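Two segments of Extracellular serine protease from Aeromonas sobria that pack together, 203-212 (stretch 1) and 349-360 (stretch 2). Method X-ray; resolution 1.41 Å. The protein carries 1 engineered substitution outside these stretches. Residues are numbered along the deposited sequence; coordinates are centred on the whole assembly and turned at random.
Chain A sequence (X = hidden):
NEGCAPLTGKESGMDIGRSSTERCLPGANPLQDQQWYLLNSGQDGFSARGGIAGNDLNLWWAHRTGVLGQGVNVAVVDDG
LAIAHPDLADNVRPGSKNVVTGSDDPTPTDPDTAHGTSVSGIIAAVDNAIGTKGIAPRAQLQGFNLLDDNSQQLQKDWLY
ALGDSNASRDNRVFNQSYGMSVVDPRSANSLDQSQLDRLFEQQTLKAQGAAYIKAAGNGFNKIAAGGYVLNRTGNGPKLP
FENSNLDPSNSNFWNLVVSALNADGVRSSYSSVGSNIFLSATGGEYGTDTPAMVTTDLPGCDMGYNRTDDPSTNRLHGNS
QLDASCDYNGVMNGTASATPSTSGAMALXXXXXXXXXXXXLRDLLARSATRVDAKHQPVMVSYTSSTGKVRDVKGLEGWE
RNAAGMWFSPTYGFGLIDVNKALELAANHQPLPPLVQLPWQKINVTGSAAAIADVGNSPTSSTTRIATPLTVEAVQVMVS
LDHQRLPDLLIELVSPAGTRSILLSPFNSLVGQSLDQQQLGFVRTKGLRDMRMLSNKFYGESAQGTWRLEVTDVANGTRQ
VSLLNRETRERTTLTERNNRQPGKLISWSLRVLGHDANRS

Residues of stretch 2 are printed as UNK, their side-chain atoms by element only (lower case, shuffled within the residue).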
# COMPACT_ATOMS: atom_id res chain seq x y z
N GLN A 203 -12.60 9.12 8.87
CA GLN A 203 -11.86 8.50 9.96
C GLN A 203 -10.54 9.19 10.25
O GLN A 203 -10.09 9.24 11.39
CB GLN A 203 -11.64 7.03 9.65
CG GLN A 203 -12.90 6.17 9.88
CD GLN A 203 -13.18 5.99 11.36
OE1 GLN A 203 -14.00 6.71 11.94
NE2 GLN A 203 -12.48 5.06 11.99
N THR A 204 -9.89 9.71 9.21
CA THR A 204 -8.62 10.40 9.38
C THR A 204 -8.81 11.78 10.03
O THR A 204 -8.07 12.14 10.95
CB THR A 204 -7.87 10.56 8.04
OG1 THR A 204 -7.57 9.27 7.49
CG2 THR A 204 -6.56 11.33 8.23
N LEU A 205 -9.80 12.53 9.55
CA LEU A 205 -9.93 13.94 9.93
C LEU A 205 -10.73 14.25 11.20
O LEU A 205 -10.86 15.40 11.58
CB LEU A 205 -10.45 14.77 8.75
CG LEU A 205 -9.50 14.80 7.54
CD1 LEU A 205 -10.08 15.63 6.42
CD2 LEU A 205 -8.07 15.27 7.89
N LYS A 206 -11.21 13.23 11.90
CA LYS A 206 -11.99 13.47 13.11
C LYS A 206 -11.09 13.67 14.32
O LYS A 206 -9.88 13.49 14.25
CB LYS A 206 -12.93 12.30 13.36
CG LYS A 206 -12.18 11.00 13.53
CD LYS A 206 -13.10 9.85 13.77
CE LYS A 206 -12.27 8.68 14.21
NZ LYS A 206 -13.09 7.52 14.65
N ALA A 207 -11.70 14.03 15.45
CA ALA A 207 -10.99 14.00 16.73
C ALA A 207 -10.52 12.57 17.01
O ALA A 207 -11.23 11.61 16.71
CB ALA A 207 -11.90 14.49 17.85
N GLN A 208 -9.33 12.45 17.58
CA GLN A 208 -8.68 11.14 17.77
C GLN A 208 -8.60 10.43 16.42
O GLN A 208 -9.03 9.28 16.27
CB GLN A 208 -9.43 10.28 18.81
CG GLN A 208 -9.12 10.56 20.28
CD GLN A 208 -9.13 12.04 20.63
OE1 GLN A 208 -8.08 12.68 20.68
NE2 GLN A 208 -10.32 12.59 20.85
N GLY A 209 -8.07 11.15 15.43
CA GLY A 209 -8.06 10.67 14.04
C GLY A 209 -7.31 9.37 13.84
O GLY A 209 -6.36 9.06 14.56
N ALA A 210 -7.75 8.62 12.85
CA ALA A 210 -7.14 7.32 12.54
C ALA A 210 -6.17 7.41 11.38
O ALA A 210 -6.44 8.03 10.35
CB ALA A 210 -8.22 6.30 12.25
N ALA A 211 -5.02 6.77 11.57
CA ALA A 211 -4.00 6.65 10.54
C ALA A 211 -4.13 5.33 9.78
O ALA A 211 -3.99 4.25 10.38
CB ALA A 211 -2.63 6.74 11.17
N TYR A 212 -4.43 5.42 8.49
CA TYR A 212 -4.41 4.27 7.59
C TYR A 212 -2.99 4.06 7.10
O TYR A 212 -2.38 5.00 6.59
CB TYR A 212 -5.38 4.48 6.41
CG TYR A 212 -6.81 4.46 6.87
CD1 TYR A 212 -7.42 5.62 7.37
CD2 TYR A 212 -7.56 3.29 6.81
CE1 TYR A 212 -8.73 5.60 7.83
CE2 TYR A 212 -8.87 3.25 7.26
CZ TYR A 212 -9.46 4.42 7.77
OH TYR A 212 -10.76 4.40 8.20
N UNK A 349 3.92 7.02 18.87
CA UNK A 349 3.78 8.47 18.85
C UNK A 349 2.44 8.90 19.42
O UNK A 349 2.37 9.84 20.21
c UNK A 349 6.45 9.27 17.61
c UNK A 349 3.94 9.00 17.43
c UNK A 349 5.30 8.77 16.77
c UNK A 349 5.30 9.41 15.42
N UNK A 350 1.38 8.22 19.00
CA UNK A 350 0.05 8.53 19.51
C UNK A 350 -0.04 8.35 21.01
O UNK A 350 -0.71 9.13 21.69
c UNK A 350 -1.01 7.67 18.81
s UNK A 350 -2.37 6.84 16.63
c UNK A 350 -1.23 8.02 17.36
c UNK A 350 -2.72 7.67 15.08
N UNK A 351 0.62 7.33 21.55
CA UNK A 351 0.55 7.10 22.99
C UNK A 351 1.28 8.19 23.78
O UNK A 351 0.85 8.53 24.88
c UNK A 351 1.04 5.71 23.38
o UNK A 351 2.45 5.56 23.26
N UNK A 352 2.35 8.72 23.20
CA UNK A 352 3.16 9.78 23.82
C UNK A 352 2.48 11.14 23.72
O UNK A 352 2.62 11.98 24.62
c UNK A 352 4.53 9.83 23.19
N UNK A 353 1.76 11.36 22.62
CA UNK A 353 1.16 12.65 22.30
C UNK A 353 -0.23 12.43 21.74
O UNK A 353 -0.45 12.56 20.53
c UNK A 353 4.54 15.35 23.49
o UNK A 353 6.85 14.94 23.97
c UNK A 353 5.69 14.59 23.32
c UNK A 353 3.38 14.99 22.83
c UNK A 353 2.06 13.44 21.34
c UNK A 353 5.68 13.46 22.52
c UNK A 353 3.34 13.87 22.01
c UNK A 353 4.51 13.10 21.87
N UNK A 354 -1.19 12.10 22.62
CA UNK A 354 -2.52 11.66 22.17
C UNK A 354 -3.38 12.74 21.51
O UNK A 354 -4.41 12.40 20.92
c UNK A 354 -1.03 11.96 24.08
c UNK A 354 -2.43 11.81 24.56
c UNK A 354 -3.17 11.15 23.46
N UNK A 355 -2.96 14.00 21.60
CA UNK A 355 -3.75 15.10 21.03
C UNK A 355 -3.40 15.41 19.58
O UNK A 355 -4.12 16.16 18.91
c UNK A 355 -3.61 16.37 21.88
c UNK A 355 -4.23 16.23 23.25
o UNK A 355 -3.96 17.09 24.11
o UNK A 355 -4.98 15.26 23.48
N UNK A 356 -2.29 14.86 19.10
CA UNK A 356 -1.83 15.13 17.74
C UNK A 356 -2.67 14.46 16.67
O UNK A 356 -3.07 13.30 16.81
c UNK A 356 0.57 15.65 18.41
c UNK A 356 0.33 17.14 18.12
c UNK A 356 2.01 15.29 18.13
c UNK A 356 -0.36 14.75 17.59
N UNK A 357 -2.95 15.20 15.61
CA UNK A 357 -3.70 14.70 14.47
C UNK A 357 -2.82 13.78 13.63
O UNK A 357 -1.58 13.77 13.76
c UNK A 357 -4.17 15.87 13.61
o UNK A 357 -3.07 16.41 12.89
N UNK A 358 -3.46 13.02 12.75
CA UNK A 358 -2.74 12.16 11.82
C UNK A 358 -1.78 12.98 10.96
O UNK A 358 -0.64 12.58 10.74
c UNK A 358 -2.96 10.58 9.88
c UNK A 358 -4.50 10.39 11.84
c UNK A 358 -3.72 11.35 10.96
N UNK A 359 -2.23 14.14 10.48
CA UNK A 359 -1.35 14.99 9.70
C UNK A 359 -0.16 15.52 10.50
O UNK A 359 0.94 15.63 9.97
n UNK A 359 -2.94 20.19 7.33
c UNK A 359 -4.01 16.69 7.46
n UNK A 359 -3.42 17.96 7.10
c UNK A 359 -2.96 15.66 7.87
c UNK A 359 -3.54 19.10 7.78
n UNK A 359 -4.25 19.16 8.91
c UNK A 359 -2.12 16.13 9.04
N UNK A 360 -0.37 15.81 11.79
CA UNK A 360 0.73 16.19 12.66
C UNK A 360 1.74 15.05 12.79
O UNK A 360 2.95 15.29 12.73
o UNK A 360 0.00 18.84 13.45
c UNK A 360 -0.49 17.89 14.08
o UNK A 360 -1.53 17.96 14.77
c UNK A 360 0.23 16.57 14.06
O HOH W 1 -6.32 13.41 12.43

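Position 349 carries four carbons, forked at the second, and lies out of reach of stretch 1; a fork one carbon beyond CB identifies Leu349. At position 350 the unbranched chain runs through two carbons, a sulfur and a last carbon, which makes it Met350. It points toward stretch 1, and its terminal CE lies 3.9 Å from Gly209 O and 4.0 Å from Ala211 CB. Position 351 has one carbon and one oxygen, with no contact across: Ser351. A lone carbon at 352, also out of reach of stretch 1, gives Ala352.

Position 353 bears one carbon and then a six-carbon ring carrying an oxygen, the phenol of Tyr353. It is the first residue to leave helical geometry, although its N still donates to Leu349 O at 2.9 Å. At 354 three carbons close a ring onto the backbone nitrogen, so the residue is Pro354; its O approaches Gln208 OE1 to 3.7 Å, a contact between two oxygens and not a hydrogen bond. Position 355 shows two carbons, the second carrying two oxygens, the carboxylate of Asp355. Position 356 again has four carbons forked at the second and points away from stretch 1: Leu356. Its N donates to Tyr353 O at 3.3 Å, closing a type I turn.

One carbon and one oxygen at 357 indicate Ser357, whose OG accepts from the backbone N of position 360 at 3.0 Å and so caps the following helix. Position 358 has three carbons, branched at CB, as in Val358. It points toward stretch 1, where CG2 lies 3.4 Å from Ala210 O and 3.6 Å from Gly209 O, CG1 is 4.1 Å from Ala211 CB, and CB is 3.9 Å from Thr204 CG2. At position 359, three carbons, a nitrogen and a carbon bearing two more nitrogens define Arg359; its CD meets Leu205 CD2 at 4.3 Å, while its guanidinium is hydrogen-bonded elsewhere in the structure. Two carbons and two oxygens at 360 give Asp360, whose OD2 accepts from Ser357 N at 3.2 Å, reciprocating the cap.

The contact depends on shape and one bridging water, with no direct hydrogen bond between the stretches. Val358 covers the backbone from Gly209 to Ala211, and Met350 joins it against Ala211 CB. Gly209 suits this close approach: a CB there would sit a tight 3.5 Å from Val358 CG2 and clash with Thr204 O within its own stretch. The water donates to Thr204 O at 2.6 Å and accepts from Val358 N at 2.9 Å, linking the two backbones beside the apolar packing.

Stretch 2 (349-360) LMSAYPDLSVRD
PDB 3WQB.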